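Side-chain contacts in glutathione reductase (Bartonella henselae, PDB 3O0H), which catalyses the NADPH-dependent reduction of glutathione disulfide to glutathione, using a bound flavin and probably a redox-active disulfide: residues A164-N169 with T180-F185; T284-N289 with H330-P335. One frame throughout, in Å; residues are numbered along the deposited sequence.

Contact 1: A164-N169 with T180-F185; sequences AKIVSN and TSNEIF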
ATOM      1  N   ALA B 164      15.837  24.544  -7.230  1.00 12.30           N
ATOM      2  CA  ALA B 164      15.380  25.552  -6.343  1.00 12.49           C
ATOM      3  C   ALA B 164      16.437  25.744  -5.208  1.00 14.30           C
ATOM      4  O   ALA B 164      17.456  24.988  -5.111  1.00 13.11           O
ATOM      5  CB  ALA B 164      13.985  25.174  -5.770  1.00 12.20           C
ATOM      6  N   LYS B 165      16.201  26.749  -4.391  1.00 15.75           N
ATOM      7  CA  LYS B 165      17.095  27.173  -3.331  1.00 18.58           C
ATOM      8  C   LYS B 165      16.244  27.614  -2.171  1.00 18.96           C
ATOM      9  O   LYS B 165      15.225  28.207  -2.371  1.00 17.56           O
ATOM     10  CB  LYS B 165      17.855  28.424  -3.808  1.00 20.56           C
ATOM     11  CG  LYS B 165      19.344  28.379  -3.672  1.00 27.75           C
ATOM     12  CD  LYS B 165      19.948  29.790  -3.692  1.00 32.82           C
ATOM     13  CE  LYS B 165      21.469  29.663  -3.524  1.00 36.51           C
ATOM     14  NZ  LYS B 165      22.129  30.968  -3.432  1.00 37.97           N
ATOM     15  N   ILE B 166      16.742  27.440  -0.959  1.00 19.61           N
ATOM     16  CA  ILE B 166      16.073  27.900   0.239  1.00 22.43           C
ATOM     17  C   ILE B 166      15.988  29.415   0.199  1.00 24.60           C
ATOM     18  O   ILE B 166      16.903  30.078  -0.271  1.00 24.05           O
ATOM     19  CB  ILE B 166      16.840  27.379   1.501  1.00 23.37           C
ATOM     20  CG1 ILE B 166      16.827  25.817   1.478  1.00 25.58           C
ATOM     21  CG2 ILE B 166      16.171  27.942   2.715  1.00 25.11           C
ATOM     22  CD1 ILE B 166      18.095  24.992   1.994  1.00 24.65           C
ATOM     23  N   VAL B 167      14.840  29.952   0.565  1.00 27.48           N
ATOM     24  CA  VAL B 167      14.668  31.386   0.707  1.00 31.91           C
ATOM     25  C   VAL B 167      15.627  31.944   1.772  1.00 34.45           C
ATOM     26  O   VAL B 167      15.986  31.268   2.728  1.00 34.17           O
ATOM     27  CB  VAL B 167      13.223  31.785   1.138  1.00 33.67           C
ATOM     28  CG1 VAL B 167      12.236  31.587   0.016  1.00 34.46           C
ATOM     29  CG2 VAL B 167      12.802  31.014   2.383  1.00 34.47           C
ATOM     30  N   SER B 168      15.998  33.197   1.599  1.00 37.83           N
ATOM     31  CA  SER B 168      17.051  33.830   2.400  1.00 41.03           C
ATOM     32  C   SER B 168      16.869  33.788   3.914  1.00 43.22           C
ATOM     33  O   SER B 168      17.788  33.371   4.653  1.00 44.39           O
ATOM     34  CB  SER B 168      17.196  35.281   1.974  1.00 42.93           C
ATOM     35  OG  SER B 168      17.910  35.981   2.957  1.00 46.92           O
ATOM     36  N   ASN B 169      15.700  34.226   4.380  1.00 44.53           N
ATOM     37  CA  ASN B 169      15.410  34.299   5.821  1.00 45.87           C
ATOM     38  C   ASN B 169      16.125  35.506   6.480  1.00 48.58           C
ATOM     39  O   ASN B 169      16.145  35.623   7.704  1.00 49.18           O
ATOM     40  CB  ASN B 169      15.748  32.966   6.567  1.00 44.26           C
ATOM     41  CG  ASN B 169      14.878  31.739   6.103  1.00 42.67           C
ATOM     42  OD1 ASN B 169      13.665  31.721   6.321  1.00 38.29           O
ATOM     43  ND2 ASN B 169      15.527  30.694   5.511  1.00 40.16           N
ATOM     44  N   THR B 180      19.331  24.397   7.787  1.00 17.18           N
ATOM     45  CA  THR B 180      18.300  24.127   6.802  1.00 16.94           C
ATOM     46  C   THR B 180      18.311  22.628   6.429  1.00 16.79           C
ATOM     47  O   THR B 180      19.101  21.830   7.000  1.00 15.03           O
ATOM     48  CB  THR B 180      18.531  24.963   5.561  1.00 17.96           C
ATOM     49  OG1 THR B 180      19.653  24.443   4.838  1.00 20.02           O
ATOM     50  CG2 THR B 180      18.760  26.461   5.946  1.00 20.07           C
ATOM     51  N   SER B 181      17.474  22.248   5.449  1.00 15.92           N
ATOM     52  CA  SER B 181      17.431  20.864   5.006  1.00 16.32           C
ATOM     53  C   SER B 181      18.783  20.484   4.420  1.00 17.87           C
ATOM     54  O   SER B 181      19.123  19.294   4.381  1.00 18.25           O
ATOM     55  CB  SER B 181      16.307  20.603   3.966  1.00 16.58           C
ATOM     56  OG  SER B 181      16.458  21.439   2.856  1.00 18.62           O
ATOM     57  N   ASN B 182      19.575  21.474   3.984  1.00 18.70           N
ATOM     58  CA  ASN B 182      20.930  21.207   3.505  1.00 20.48           C
ATOM     59  C   ASN B 182      21.889  20.674   4.595  1.00 21.47           C
ATOM     60  O   ASN B 182      22.901  20.022   4.263  1.00 23.95           O
ATOM     61  CB  ASN B 182      21.540  22.449   2.855  1.00 21.87           C
ATOM     62  CG  ASN B 182      21.026  22.688   1.420  1.00 24.62           C
ATOM     63  OD1 ASN B 182      20.230  21.898   0.876  1.00 19.76           O
ATOM     64  ND2 ASN B 182      21.502  23.768   0.799  1.00 23.57           N
ATOM     65  N   GLU B 183      21.596  20.962   5.863  1.00 18.99           N
ATOM     66  CA  GLU B 183      22.509  20.633   6.975  1.00 19.58           C
ATOM     67  C   GLU B 183      21.929  19.590   7.931  1.00 18.27           C
ATOM     68  O   GLU B 183      22.680  18.909   8.609  1.00 19.12           O
ATOM     69  CB  GLU B 183      22.861  21.892   7.776  1.00 19.39           C
ATOM     70  CG  GLU B 183      23.738  22.884   7.017  1.00 20.30           C
ATOM     71  CD  GLU B 183      22.915  23.774   6.070  1.00 23.20           C
ATOM     72  OE1 GLU B 183      21.754  24.123   6.376  1.00 20.65           O
ATOM     73  OE2 GLU B 183      23.432  24.091   5.002  1.00 27.17           O
ATOM     74  N   ILE B 184      20.610  19.429   7.901  1.00 16.85           N
ATOM     75  CA  ILE B 184      19.845  18.700   8.901  1.00 16.80           C
ATOM     76  C   ILE B 184      20.201  17.209   8.996  1.00 17.31           C
ATOM     77  O   ILE B 184      20.092  16.609  10.078  1.00 17.21           O
ATOM     78  CB  ILE B 184      18.305  18.879   8.666  1.00 16.89           C
ATOM     79  CG1 ILE B 184      17.532  18.537   9.909  1.00 17.53           C
ATOM     80  CG2 ILE B 184      17.806  17.971   7.492  1.00 16.73           C
ATOM     81  CD1 ILE B 184      17.798  19.448  11.105  1.00 19.79           C
ATOM     82  N   PHE B 185      20.624  16.626   7.884  1.00 16.08           N
ATOM     83  CA  PHE B 185      20.936  15.201   7.820  1.00 17.37           C
ATOM     84  C   PHE B 185      22.261  14.863   8.474  1.00 18.09           C
ATOM     85  O   PHE B 185      22.527  13.673   8.749  1.00 20.61           O
ATOM     86  CB  PHE B 185      20.981  14.731   6.358  1.00 17.57           C
ATOM     87  CG  PHE B 185      19.657  14.841   5.654  1.00 14.86           C
ATOM     88  CD1 PHE B 185      18.589  14.039   6.025  1.00 15.64           C
ATOM     89  CD2 PHE B 185      19.469  15.756   4.622  1.00 20.08           C
ATOM     90  CE1 PHE B 185      17.355  14.148   5.382  1.00 18.01           C
ATOM     91  CE2 PHE B 185      18.211  15.880   3.981  1.00 17.14           C
ATOM     92  CZ  PHE B 185      17.193  15.070   4.334  1.00 16.06           C
TER
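Ile-166, the last residue of the short strand 164-166, faces the turn that begins at Thr-180, and with their CA atoms 7.9 Å apart the two backbones are joined by no hydrogen bond. A single methyl carries the contact. CG1 of Ile-166 lies anti to the carbonyl carbon (chi1 -61°), and a second torsion of 144°, away from a staggered value, swings CD1 out to the turn. There CD1 of Ile-166 comes 3.3 Å from OG1 of Thr-180 and 3.6 Å from its CB. CD1 of Ile-166 also sits over one face of the amide of Asn-182, 3.8 Å from its CG, and reaches OG of Ser-181 more loosely at 4.0 Å. The methyl thus abuts three polar side chains of one turn, in van der Waals contact alone.

The turn is stiffened from within. OG1 of Thr-180 accepts from N of Asn-182 at 3.1 Å, an ST turn, and donates to OE1 of Glu-183 at 2.6 Å, from the syn side, somewhat out of the carboxylate plane. N of Thr-180 reaches the same OE1 at 2.8 Å; this pair of bonds fixes the rotation of the threonine hydroxyl.

The contact lies where the chain passes from the FAD domain toward the probable NADPH domain. Ile-166 also touches Arg-286 of strand 286-288, the antiparallel partner of its own strand. Ser-181 touches the FAD and packs on Met-281 of strand 279-282, while Ile-184 and Phe-185 continue the turn against Phe-206 of helix 201-212.

Contact 2: T284-N289 with H330-P335; sequences TGRVPN and HIQLTP. With FAD (flavin-adenine dinucleotide), chain H.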
ATOM      1  N   THR B 284      11.171  27.049   5.522  1.00 17.70           N
ATOM      2  CA  THR B 284      10.247  28.152   5.241  1.00 19.99           C
ATOM      3  C   THR B 284      10.000  28.397   3.750  1.00 21.66           C
ATOM      4  O   THR B 284       9.336  29.388   3.375  1.00 23.15           O
ATOM      5  CB  THR B 284      10.763  29.436   5.874  1.00 21.45           C
ATOM      6  OG1 THR B 284      12.097  29.682   5.409  1.00 24.19           O
ATOM      7  CG2 THR B 284      10.770  29.270   7.418  1.00 21.53           C
ATOM      8  N   GLY B 285      10.518  27.498   2.909  1.00 19.48           N
ATOM      9  CA  GLY B 285      10.216  27.506   1.465  1.00 19.63           C
ATOM     10  C   GLY B 285      11.483  27.516   0.603  1.00 19.52           C
ATOM     11  O   GLY B 285      12.574  27.949   1.059  1.00 21.10           O
ATOM     12  N   ARG B 286      11.315  27.065  -0.638  1.00 17.13           N
ATOM     13  CA  ARG B 286      12.358  27.055  -1.644  1.00 16.38           C
ATOM     14  C   ARG B 286      11.843  27.770  -2.872  1.00 16.09           C
ATOM     15  O   ARG B 286      10.680  27.629  -3.235  1.00 14.59           O
ATOM     16  CB  ARG B 286      12.698  25.594  -2.009  1.00 16.34           C
ATOM     17  CG  ARG B 286      13.223  24.746  -0.838  1.00 16.59           C
ATOM     18  CD  ARG B 286      13.218  23.249  -1.201  1.00 17.77           C
ATOM     19  NE  ARG B 286      14.119  22.937  -2.304  1.00 15.41           N
ATOM     20  CZ  ARG B 286      15.447  22.868  -2.232  1.00 16.75           C
ATOM     21  NH1 ARG B 286      16.097  23.144  -1.103  1.00 16.51           N
ATOM     22  NH2 ARG B 286      16.151  22.532  -3.319  1.00 14.43           N
ATOM     23  N   VAL B 287      12.702  28.532  -3.504  1.00 16.02           N
ATOM     24  CA  VAL B 287      12.341  29.291  -4.696  1.00 16.55           C
ATOM     25  C   VAL B 287      13.257  28.879  -5.874  1.00 14.98           C
ATOM     26  O   VAL B 287      14.334  28.370  -5.647  1.00 15.23           O
ATOM     27  CB  VAL B 287      12.429  30.762  -4.410  1.00 17.29           C
ATOM     28  CG1 VAL B 287      11.305  31.166  -3.409  1.00 20.39           C
ATOM     29  CG2 VAL B 287      13.841  31.159  -3.869  1.00 17.67           C
ATOM     30  N   PRO B 288      12.813  29.086  -7.124  1.00 14.80           N
ATOM     31  CA  PRO B 288      13.628  28.815  -8.318  1.00 13.77           C
ATOM     32  C   PRO B 288      15.009  29.440  -8.222  1.00 14.29           C
ATOM     33  O   PRO B 288      15.150  30.604  -7.809  1.00 13.59           O
ATOM     34  CB  PRO B 288      12.837  29.486  -9.434  1.00 14.10           C
ATOM     35  CG  PRO B 288      11.402  29.399  -8.957  1.00 13.21           C
ATOM     36  CD  PRO B 288      11.533  29.737  -7.485  1.00 16.37           C
ATOM     37  N   ASN B 289      16.027  28.641  -8.557  1.00 13.43           N
ATOM     38  CA  ASN B 289      17.424  29.022  -8.430  1.00 14.45           C
ATOM     39  C   ASN B 289      17.923  29.650  -9.748  1.00 14.33           C
ATOM     40  O   ASN B 289      18.530  28.977 -10.578  1.00 13.63           O
ATOM     41  CB  ASN B 289      18.243  27.780  -8.086  1.00 14.16           C
ATOM     42  CG  ASN B 289      19.710  28.063  -7.898  1.00 16.20           C
ATOM     43  OD1 ASN B 289      20.133  29.211  -7.680  1.00 14.68           O
ATOM     44  ND2 ASN B 289      20.506  26.996  -7.937  1.00 16.93           N
ATOM     45  N   HIS B 330       6.866  25.576 -11.342  1.00 13.16           N
ATOM     46  CA  HIS B 330       5.729  24.703 -10.997  1.00 13.95           C
ATOM     47  C   HIS B 330       6.002  23.948  -9.695  1.00 12.86           C
ATOM     48  O   HIS B 330       7.026  24.149  -9.053  1.00 12.29           O
ATOM     49  CB  HIS B 330       5.409  23.742 -12.120  1.00 13.47           C
ATOM     50  CG  HIS B 330       6.535  22.822 -12.481  1.00 10.85           C
ATOM     51  ND1 HIS B 330       7.142  21.999 -11.556  1.00 14.65           N
ATOM     52  CD2 HIS B 330       7.106  22.544 -13.671  1.00 10.70           C
ATOM     53  CE1 HIS B 330       8.069  21.276 -12.163  1.00 15.07           C
ATOM     54  NE2 HIS B 330       8.061  21.578 -13.448  1.00 11.45           N
ATOM     55  N   ILE B 331       5.049  23.094  -9.302  1.00 14.04           N
ATOM     56  CA  ILE B 331       5.149  22.333  -8.039  1.00 14.00           C
ATOM     57  C   ILE B 331       6.497  21.624  -8.010  1.00 13.03           C
ATOM     58  O   ILE B 331       6.959  21.061  -9.016  1.00 12.24           O
ATOM     59  CB  ILE B 331       3.935  21.333  -7.899  1.00 15.11           C
ATOM     60  CG1 ILE B 331       3.889  20.676  -6.512  1.00 16.05           C
ATOM     61  CG2 ILE B 331       3.940  20.289  -8.993  1.00 16.42           C
ATOM     62  CD1 ILE B 331       2.528  20.080  -6.190  1.00 19.15           C
ATOM     63  N   GLN B 332       7.118  21.626  -6.840  1.00 12.71           N
ATOM     64  CA  GLN B 332       8.473  21.167  -6.714  1.00 11.79           C
ATOM     65  C   GLN B 332       8.468  19.696  -6.300  1.00 12.05           C
ATOM     66  O   GLN B 332       8.404  19.360  -5.094  1.00 12.25           O
ATOM     67  CB  GLN B 332       9.186  22.043  -5.682  1.00 13.26           C
ATOM     68  CG  GLN B 332       9.330  23.487  -6.121  1.00 14.23           C
ATOM     69  CD  GLN B 332       9.865  24.397  -5.024  1.00 18.40           C
ATOM     70  OE1 GLN B 332      10.247  23.942  -3.928  1.00 18.82           O
ATOM     71  NE2 GLN B 332       9.941  25.676  -5.324  1.00 16.54           N
ATOM     72  N   LEU B 333       8.531  18.835  -7.304  1.00 11.91           N
ATOM     73  CA  LEU B 333       8.499  17.385  -7.118  1.00 12.96           C
ATOM     74  C   LEU B 333       9.451  16.720  -8.096  1.00 12.30           C
ATOM     75  O   LEU B 333       9.568  17.091  -9.294  1.00 12.72           O
ATOM     76  CB  LEU B 333       7.074  16.822  -7.347  1.00 12.35           C
ATOM     77  CG  LEU B 333       5.926  17.285  -6.444  1.00 14.29           C
ATOM     78  CD1 LEU B 333       4.533  16.972  -7.076  1.00 13.51           C
ATOM     79  CD2 LEU B 333       5.992  16.775  -4.973  1.00 13.70           C
ATOM     80  N   THR B 334      10.102  15.677  -7.623  1.00 12.79           N
ATOM     81  CA  THR B 334      11.037  14.986  -8.451  1.00 13.03           C
ATOM     82  C   THR B 334      10.362  14.326  -9.670  1.00 12.53           C
ATOM     83  O   THR B 334      10.868  14.428 -10.765  1.00 11.33           O
ATOM     84  CB  THR B 334      11.842  13.987  -7.639  1.00 14.03           C
ATOM     85  OG1 THR B 334      12.933  14.691  -7.012  1.00 14.51           O
ATOM     86  CG2 THR B 334      12.397  12.857  -8.542  1.00 13.94           C
ATOM     87  N   PRO B 335       9.229  13.659  -9.490  1.00 12.64           N
ATOM     88  CA  PRO B 335       8.627  13.043 -10.673  1.00 13.50           C
ATOM     89  C   PRO B 335       8.207  14.030 -11.741  1.00 13.83           C
ATOM     90  O   PRO B 335       8.241  13.702 -12.944  1.00 16.33           O
ATOM     91  CB  PRO B 335       7.407  12.335 -10.104  1.00 14.43           C
ATOM     92  CG  PRO B 335       7.750  12.092  -8.694  1.00 14.99           C
ATOM     93  CD  PRO B 335       8.553  13.214  -8.255  1.00 12.90           C
TER
HETATM   94  PA  FAD H 500      17.530  19.552  -8.428  1.00 12.80           P
HETATM   95  O1A FAD H 500      17.472  20.408  -7.200  1.00 12.38           O
HETATM   96  O2A FAD H 500      17.327  18.084  -8.170  1.00 12.81           O
HETATM   97  O5B FAD H 500      18.889  19.743  -9.246  1.00 11.58           O
HETATM   98  C5B FAD H 500      19.485  20.995  -9.513  1.00 12.86           C
HETATM   99  C4B FAD H 500      20.977  20.734  -9.547  1.00 11.36           C
HETATM  100  O4B FAD H 500      21.672  21.816 -10.147  1.00 13.53           O
HETATM  101  C3B FAD H 500      21.602  20.530  -8.171  1.00 11.40           C
HETATM  102  O3B FAD H 500      22.359  19.317  -8.148  1.00 14.23           O
HETATM  103  C2B FAD H 500      22.509  21.732  -7.986  1.00 13.87           C
HETATM  104  O2B FAD H 500      23.667  21.388  -7.263  1.00 13.57           O
HETATM  105  C1B FAD H 500      22.882  22.107  -9.379  1.00 12.14           C
HETATM  106  N9A FAD H 500      23.103  23.510  -9.765  1.00 11.65           N
HETATM  107  C8A FAD H 500      22.299  24.584  -9.520  1.00  9.30           C
HETATM  108  N7A FAD H 500      22.801  25.644 -10.174  1.00  9.28           N
HETATM  109  C5A FAD H 500      23.921  25.227 -10.836  1.00  9.21           C
HETATM  110  C6A FAD H 500      24.776  25.846 -11.709  1.00 11.56           C
HETATM  111  N6A FAD H 500      24.669  27.143 -12.036  1.00 11.03           N
HETATM  112  N1A FAD H 500      25.814  25.126 -12.249  1.00 11.19           N
HETATM  113  C2A FAD H 500      25.948  23.793 -11.942  1.00 13.23           C
HETATM  114  N3A FAD H 500      25.084  23.167 -11.106  1.00 12.87           N
HETATM  115  C4A FAD H 500      24.068  23.889 -10.612  1.00 11.87           C
HETATM  116  N1  FAD H 500      10.111  15.794  -4.084  1.00 13.72           N
HETATM  117  C2  FAD H 500       9.308  14.679  -4.212  1.00 11.18           C
HETATM  118  O2  FAD H 500       8.747  14.372  -5.295  1.00 12.68           O
HETATM  119  N3  FAD H 500       9.119  13.885  -3.151  1.00 12.28           N
HETATM  120  C4  FAD H 500       9.728  14.112  -1.927  1.00 14.17           C
HETATM  121  O4  FAD H 500       9.518  13.290  -1.027  1.00 13.93           O
HETATM  122  C4X FAD H 500      10.542  15.236  -1.788  1.00 11.92           C
HETATM  123  N5  FAD H 500      11.188  15.511  -0.613  1.00 14.92           N
HETATM  124  C5X FAD H 500      12.022  16.627  -0.552  1.00 11.58           C
HETATM  125  C6  FAD H 500      12.651  16.896   0.652  1.00 11.57           C
HETATM  126  C7  FAD H 500      13.504  17.984   0.772  1.00 12.69           C
HETATM  127  C7M FAD H 500      14.182  18.227   2.109  1.00 14.26           C
HETATM  128  C8  FAD H 500      13.731  18.801  -0.319  1.00 10.10           C
HETATM  129  C8M FAD H 500      14.626  20.018  -0.203  1.00 10.35           C
HETATM  130  C9  FAD H 500      13.082  18.553  -1.522  1.00  9.20           C
HETATM  131  C9A FAD H 500      12.216  17.460  -1.638  1.00  8.53           C
HETATM  132  N10 FAD H 500      11.554  17.164  -2.816  1.00 12.23           N
HETATM  133  C10 FAD H 500      10.748  16.056  -2.896  1.00 12.02           C
HETATM  134  C1' FAD H 500      11.688  18.003  -4.026  1.00 10.35           C
HETATM  135  C2' FAD H 500      12.689  17.483  -5.027  1.00 12.33           C
HETATM  136  O2' FAD H 500      13.962  17.440  -4.413  1.00 12.21           O
HETATM  137  C3' FAD H 500      12.710  18.429  -6.199  1.00 10.98           C
HETATM  138  O3' FAD H 500      11.419  18.735  -6.694  1.00 12.45           O
HETATM  139  C4' FAD H 500      13.633  17.908  -7.279  1.00 13.31           C
HETATM  140  O4' FAD H 500      14.926  17.695  -6.705  1.00 14.55           O
HETATM  141  C5' FAD H 500      13.761  18.912  -8.417  1.00 11.45           C
HETATM  142  O5' FAD H 500      14.591  18.378  -9.472  1.00 11.35           O
HETATM  143  P   FAD H 500      15.392  19.456 -10.352  1.00 10.72           P
HETATM  144  O1P FAD H 500      16.069  18.758 -11.510  1.00 14.03           O
HETATM  145  O2P FAD H 500      14.454  20.568 -10.767  1.00 10.01           O
HETATM  146  O3P FAD H 500      16.438  20.191  -9.415  1.00 10.76           O
HETATM  147  O   HOH W   1      12.414  21.787  -4.253  1.00  9.28           O
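The guanidinium of Arg-286 has the flavin methyl over one face, offset toward the rim with FAD C8M 3.6 Å from CZ of Arg-286, and a water in plane at its edge; the amide of Gln-332 stands almost perpendicular to it, at 88°. That water accepts from NE of Arg-286 at 2.8 Å and donates to OE1 of Gln-332 at 3.1 Å, bridging the two groups. The amide also grips the strand backbone: NE2 of Gln-332 donates to O of Arg-286 at 3.0 Å along a nearly straight bond (168°), with the acceptor in the amide plane but the donor well above the carbonyl plane. The arginine chain bends at chi3 (64°), which carries its head to the flavin.

Both side chains line the FAD pocket. Farther on, N of Thr-334 donates to flavin O2 at 3.0 Å. Leu-333 is the N-cap residue of helix 334-349, whose start would probably favour negative charge on that side of the ring, as in related flavoenzymes. His-459 of the second subunit packs on Thr-334 and Pro-335. Arg-286 also touches Thr-63 of helix 62-67 and Ala-164 of strand 164-166.

In the fold
From the N terminus, the chain leaves strand 158-160 of the five-stranded parallel sheet, enters strand 164-166, and contact 1 closes the short loop back at 180-185. It then builds the second, four-stranded parallel sheet, and strand 279-282 of that sheet leads into 284-289. Contact 2 closes the next loop, past strand 321-323, at the start of helix 334-349. The two loops follow in series and neither nests nor crosses. They are coupled laterally, because strands 164-166 and 286-288 pair antiparallel, Lys-165 with Val-287, and Asn-169 meets Thr-284. This two-stranded ribbon joins the two parallel sheets, and both contacts reach the FAD.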